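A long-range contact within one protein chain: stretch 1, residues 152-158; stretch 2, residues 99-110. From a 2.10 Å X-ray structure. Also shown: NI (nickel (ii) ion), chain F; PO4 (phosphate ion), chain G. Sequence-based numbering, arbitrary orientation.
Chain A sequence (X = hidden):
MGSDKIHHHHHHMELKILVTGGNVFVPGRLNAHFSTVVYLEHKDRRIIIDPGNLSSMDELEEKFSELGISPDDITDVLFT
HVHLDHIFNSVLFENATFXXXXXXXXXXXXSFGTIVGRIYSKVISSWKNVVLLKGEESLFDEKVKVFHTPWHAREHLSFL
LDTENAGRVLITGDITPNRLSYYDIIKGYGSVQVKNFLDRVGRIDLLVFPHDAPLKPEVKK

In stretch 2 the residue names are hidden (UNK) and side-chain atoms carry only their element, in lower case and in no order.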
# COMPACT_ATOMS: atom_id res chain seq x y z
N HIS A 152 -7.97 -12.84 -20.26
CA HIS A 152 -8.05 -12.09 -19.02
C HIS A 152 -9.47 -11.50 -18.89
O HIS A 152 -10.12 -11.59 -17.84
CB HIS A 152 -7.00 -10.95 -18.98
CG HIS A 152 -7.11 -10.10 -17.76
ND1 HIS A 152 -6.74 -10.56 -16.52
CD2 HIS A 152 -7.63 -8.86 -17.58
CE1 HIS A 152 -6.99 -9.62 -15.62
NE2 HIS A 152 -7.54 -8.59 -16.24
N ALA A 153 -9.94 -10.91 -19.99
CA ALA A 153 -11.32 -10.40 -20.08
C ALA A 153 -11.72 -10.46 -21.54
O ALA A 153 -10.84 -10.37 -22.42
CB ALA A 153 -11.39 -8.98 -19.54
N ARG A 154 -13.00 -10.64 -21.82
CA ARG A 154 -13.46 -10.85 -23.20
C ARG A 154 -13.10 -9.68 -24.12
O ARG A 154 -12.91 -9.85 -25.32
CB ARG A 154 -14.97 -11.08 -23.25
CG ARG A 154 -15.81 -9.81 -22.91
CD ARG A 154 -17.29 -10.10 -22.69
NE ARG A 154 -17.52 -10.74 -21.40
CZ ARG A 154 -18.71 -11.13 -20.95
NH1 ARG A 154 -19.80 -10.96 -21.69
NH2 ARG A 154 -18.80 -11.70 -19.74
N GLU A 155 -13.03 -8.47 -23.56
CA GLU A 155 -12.77 -7.26 -24.37
C GLU A 155 -11.29 -6.87 -24.44
O GLU A 155 -10.94 -5.80 -24.94
CB GLU A 155 -13.59 -6.09 -23.83
CG GLU A 155 -13.05 -5.36 -22.59
CD GLU A 155 -13.34 -6.07 -21.27
OE1 GLU A 155 -13.90 -7.20 -21.27
OE2 GLU A 155 -13.03 -5.45 -20.22
N HIS A 156 -10.42 -7.75 -23.94
CA HIS A 156 -9.06 -7.37 -23.71
C HIS A 156 -8.27 -7.20 -25.02
O HIS A 156 -8.30 -8.06 -25.93
CB HIS A 156 -8.36 -8.38 -22.78
CG HIS A 156 -7.01 -7.91 -22.32
ND1 HIS A 156 -5.88 -8.01 -23.11
CD2 HIS A 156 -6.63 -7.27 -21.18
CE1 HIS A 156 -4.86 -7.47 -22.46
NE2 HIS A 156 -5.29 -7.01 -21.29
N LEU A 157 -7.51 -6.12 -25.06
CA LEU A 157 -6.67 -5.75 -26.19
C LEU A 157 -5.23 -5.53 -25.76
O LEU A 157 -4.96 -5.05 -24.65
CB LEU A 157 -7.15 -4.43 -26.80
CG LEU A 157 -8.56 -4.37 -27.37
CD1 LEU A 157 -8.88 -2.91 -27.72
CD2 LEU A 157 -8.76 -5.27 -28.56
N SER A 158 -4.32 -5.86 -26.69
CA SER A 158 -2.91 -5.50 -26.59
C SER A 158 -2.58 -4.61 -27.80
O SER A 158 -3.23 -4.70 -28.86
CB SER A 158 -2.01 -6.75 -26.51
OG SER A 158 -2.40 -7.63 -25.45
N UNK A 99 -11.26 4.50 -27.18
CA UNK A 99 -11.20 3.29 -28.03
C UNK A 99 -11.20 2.08 -27.14
O UNK A 99 -10.39 1.98 -26.21
c UNK A 99 -9.57 5.43 -32.01
c UNK A 99 -9.73 4.45 -29.80
o UNK A 99 -9.06 7.78 -32.17
c UNK A 99 -9.21 6.77 -30.06
c UNK A 99 -9.29 6.66 -31.43
c UNK A 99 -9.78 4.32 -31.19
c UNK A 99 -9.42 5.69 -29.27
c UNK A 99 -9.94 3.26 -28.90
N UNK A 100 -12.07 1.14 -27.46
CA UNK A 100 -12.31 -0.03 -26.62
C UNK A 100 -12.90 -1.13 -27.50
O UNK A 100 -13.60 -0.83 -28.48
c UNK A 100 -13.30 0.33 -25.43
c UNK A 100 -13.46 -0.80 -24.44
c UNK A 100 -14.63 0.75 -25.93
N UNK A 101 -12.63 -2.39 -27.16
CA UNK A 101 -13.18 -3.51 -27.90
C UNK A 101 -14.69 -3.58 -27.74
O UNK A 101 -15.21 -3.47 -26.62
c UNK A 101 -12.86 -5.98 -28.42
n UNK A 101 -12.93 -7.51 -30.00
c UNK A 101 -12.54 -4.85 -27.48
c UNK A 101 -12.14 -6.55 -29.42
n UNK A 101 -14.09 -6.60 -28.45
c UNK A 101 -14.11 -7.51 -29.41
N UNK A 102 -15.38 -3.80 -28.86
CA UNK A 102 -16.84 -3.76 -28.91
C UNK A 102 -17.56 -4.68 -27.92
O UNK A 102 -18.66 -4.36 -27.46
c UNK A 102 -16.83 -5.41 -30.91
c UNK A 102 -17.36 -5.73 -32.29
o UNK A 102 -17.03 -6.82 -32.78
o UNK A 102 -18.09 -4.90 -32.88
c UNK A 102 -17.31 -4.06 -30.35
N UNK A 103 -16.93 -5.78 -27.54
CA UNK A 103 -17.60 -6.78 -26.73
C UNK A 103 -17.75 -6.33 -25.25
O UNK A 103 -18.44 -6.98 -24.48
c UNK A 103 -15.65 -8.29 -26.19
c UNK A 103 -16.91 -8.18 -26.94
c UNK A 103 -17.81 -9.31 -26.59
N UNK A 104 -17.19 -5.18 -24.89
CA UNK A 104 -17.41 -4.60 -23.56
C UNK A 104 -18.89 -4.29 -23.36
O UNK A 104 -19.40 -4.41 -22.25
c UNK A 104 -17.26 -1.43 -24.78
c UNK A 104 -18.47 0.47 -23.90
c UNK A 104 -17.21 -2.02 -23.53
c UNK A 104 -18.43 -0.10 -22.65
o UNK A 104 -19.09 1.69 -24.09
c UNK A 104 -17.89 -0.20 -24.98
c UNK A 104 -17.80 -1.34 -22.46
c UNK A 104 -16.54 -3.35 -23.32
N UNK A 105 -19.57 -3.91 -24.43
CA UNK A 105 -21.01 -3.63 -24.37
C UNK A 105 -21.87 -4.83 -23.99
O UNK A 105 -23.03 -4.65 -23.62
c UNK A 105 -21.66 -1.01 -27.16
c UNK A 105 -22.02 0.47 -26.91
c UNK A 105 -21.48 -3.06 -25.71
c UNK A 105 -21.04 -1.63 -25.91
n UNK A 105 -20.83 1.35 -26.60
N UNK A 106 -21.33 -6.05 -24.05
CA UNK A 106 -22.07 -7.25 -23.68
C UNK A 106 -21.98 -7.58 -22.20
O UNK A 106 -22.61 -8.54 -21.75
c UNK A 106 -21.62 -8.49 -24.49
c UNK A 106 -21.59 -8.19 -25.98
o UNK A 106 -20.33 -8.96 -24.07
N UNK A 107 -21.17 -6.83 -21.44
CA UNK A 107 -21.06 -7.03 -20.00
C UNK A 107 -22.04 -6.14 -19.24
O UNK A 107 -22.26 -4.99 -19.59
c UNK A 107 -18.65 -7.76 -19.82
c UNK A 107 -16.19 -8.09 -19.58
c UNK A 107 -19.64 -6.72 -19.50
c UNK A 107 -17.46 -7.72 -18.84
n UNK A 107 -15.08 -8.56 -18.71
N UNK A 108 -22.61 -6.70 -18.19
CA UNK A 108 -23.50 -5.99 -17.30
C UNK A 108 -22.67 -5.50 -16.12
O UNK A 108 -22.45 -6.25 -15.16
n UNK A 108 -26.64 -7.12 -15.68
c UNK A 108 -24.59 -6.98 -16.88
o UNK A 108 -25.50 -5.23 -15.54
c UNK A 108 -25.63 -6.36 -15.98
N UNK A 109 -22.23 -4.26 -16.20
CA UNK A 109 -21.38 -3.67 -15.16
C UNK A 109 -22.14 -3.42 -13.86
O UNK A 109 -21.56 -3.45 -12.80
c UNK A 109 -20.71 -2.40 -15.68
c UNK A 109 -18.46 -3.25 -16.34
c UNK A 109 -19.70 -2.78 -16.72
c UNK A 109 -17.52 -3.65 -17.29
c UNK A 109 -17.84 -3.61 -18.63
o UNK A 109 -16.91 -4.04 -19.53
c UNK A 109 -20.01 -2.76 -18.08
c UNK A 109 -19.08 -3.16 -19.04
N UNK A 110 -23.44 -3.17 -13.96
CA UNK A 110 -24.28 -3.03 -12.76
C UNK A 110 -24.35 -4.28 -11.91
O UNK A 110 -24.70 -4.23 -10.73
c UNK A 110 -26.06 -1.36 -13.61
c UNK A 110 -25.51 -0.33 -12.62
c UNK A 110 -25.75 -2.76 -13.14
c UNK A 110 -27.56 -1.24 -13.78
NI NI F . -7.60 -6.45 -15.43
P PO4 G . -15.02 -12.05 -18.79
O1 PO4 G . -16.22 -12.88 -19.16
O2 PO4 G . -15.26 -11.35 -17.50
O3 PO4 G . -14.85 -10.94 -19.79
O4 PO4 G . -13.82 -12.96 -18.76
O HOH W 1 -10.78 -2.88 -24.92
O HOH W 2 -14.77 -5.55 -18.11
O HOH W 3 -7.27 -4.84 -13.99
O HOH W 4 -7.11 -7.40 -13.26

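Position 99 carries one carbon leading to a six-membered carbon ring that bears a single oxygen, and its end leads away from stretch 1 without touching it; this is Tyr99. At position 100 there are three carbons, one carrying the other two, the pattern of a valine. The nearest approach of stretch 1 to Val100 is to its backbone, where CD1 of Leu157 lies 4.4 Å from C of Val100.

Position 101 has one carbon followed by a five-membered ring of three carbons and two nitrogens; the first carbon meets O of Glu155 and the edge of the ring meets Leu157. Only histidine provides such a ring. CB of His101 sits 3.1 Å from O of Glu155, and CD2 of His101 lies 3.7 Å from CD2 of Leu157. A water joins the two backbones, accepting from N of His101 and lying within hydrogen-bonding distance of O of Glu155, each at 2.9 Å. Position 102 shows three carbons, the third carrying two oxygens. It points away from stretch 1 and is Glu102.

Position 103 again has one carbon carrying two carbons, and one of the two packs on the backbone of residues 154 and 155: it is Val103. Its CG1 lies 3.3 Å from O of Arg154 and 3.6 Å from CA of Glu155. N of Val103 donates to ND1 of His101 at 3.1 Å, which ties the imidazole to the start of the 3-10 segment.

Position 104 bears a six-membered carbon ring with one oxygen, attached through one carbon. The end leads away, leaving CB 4.1 Å from CB of Glu155; the residue is Tyr104. Position 105, four carbons in a row ending in nitrogen, is out of reach of stretch 1. It is Lys105, and its NZ donates to OH of Tyr104 at 3.1 Å.

At position 106 one carbon carries an oxygen and a carbon, and the oxygen lies 3.2 Å from NH1 of Arg154, so the residue is Thr106. Its OG1 accepts a hydrogen bond from NH1 of Arg154 and itself donates to O of Val103 at 2.8 Å. Position 107 has four carbons in a row ending in nitrogen, whose nitrogen comes within 3.1 Å of OE1 of Glu155. This is Lys107, whose NZ forms a salt bridge with OE1 of Glu155, while its CG lies over one face of the Arg154 guanidinium.

Position 108, two carbons with an oxygen and a nitrogen on the second, does not reach stretch 1 and is Asn108. Position 109 has one carbon and a six-membered carbon ring bearing an oxygen; its end approaches Glu155, and it is Tyr109. A water donates to OE2 of Glu155 and accepts from OH of Tyr109 and NZ of Lys107. Position 110, four carbons forked at the second, lies far off: Leu110.

The contact combines apolar packing with charge compensation. Val103 fits against the Ala153–His156 turn, while Glu155 offsets the charge of Lys107. Arg154 NE and Lys107 NZ, 4.2 Å apart, are like charges, but both donate to O3 of a phosphate, at 3.1 and 2.6 Å respectively, so the anion bridges them.

Stretch 2 99-110: YVHEVYKTKNYL
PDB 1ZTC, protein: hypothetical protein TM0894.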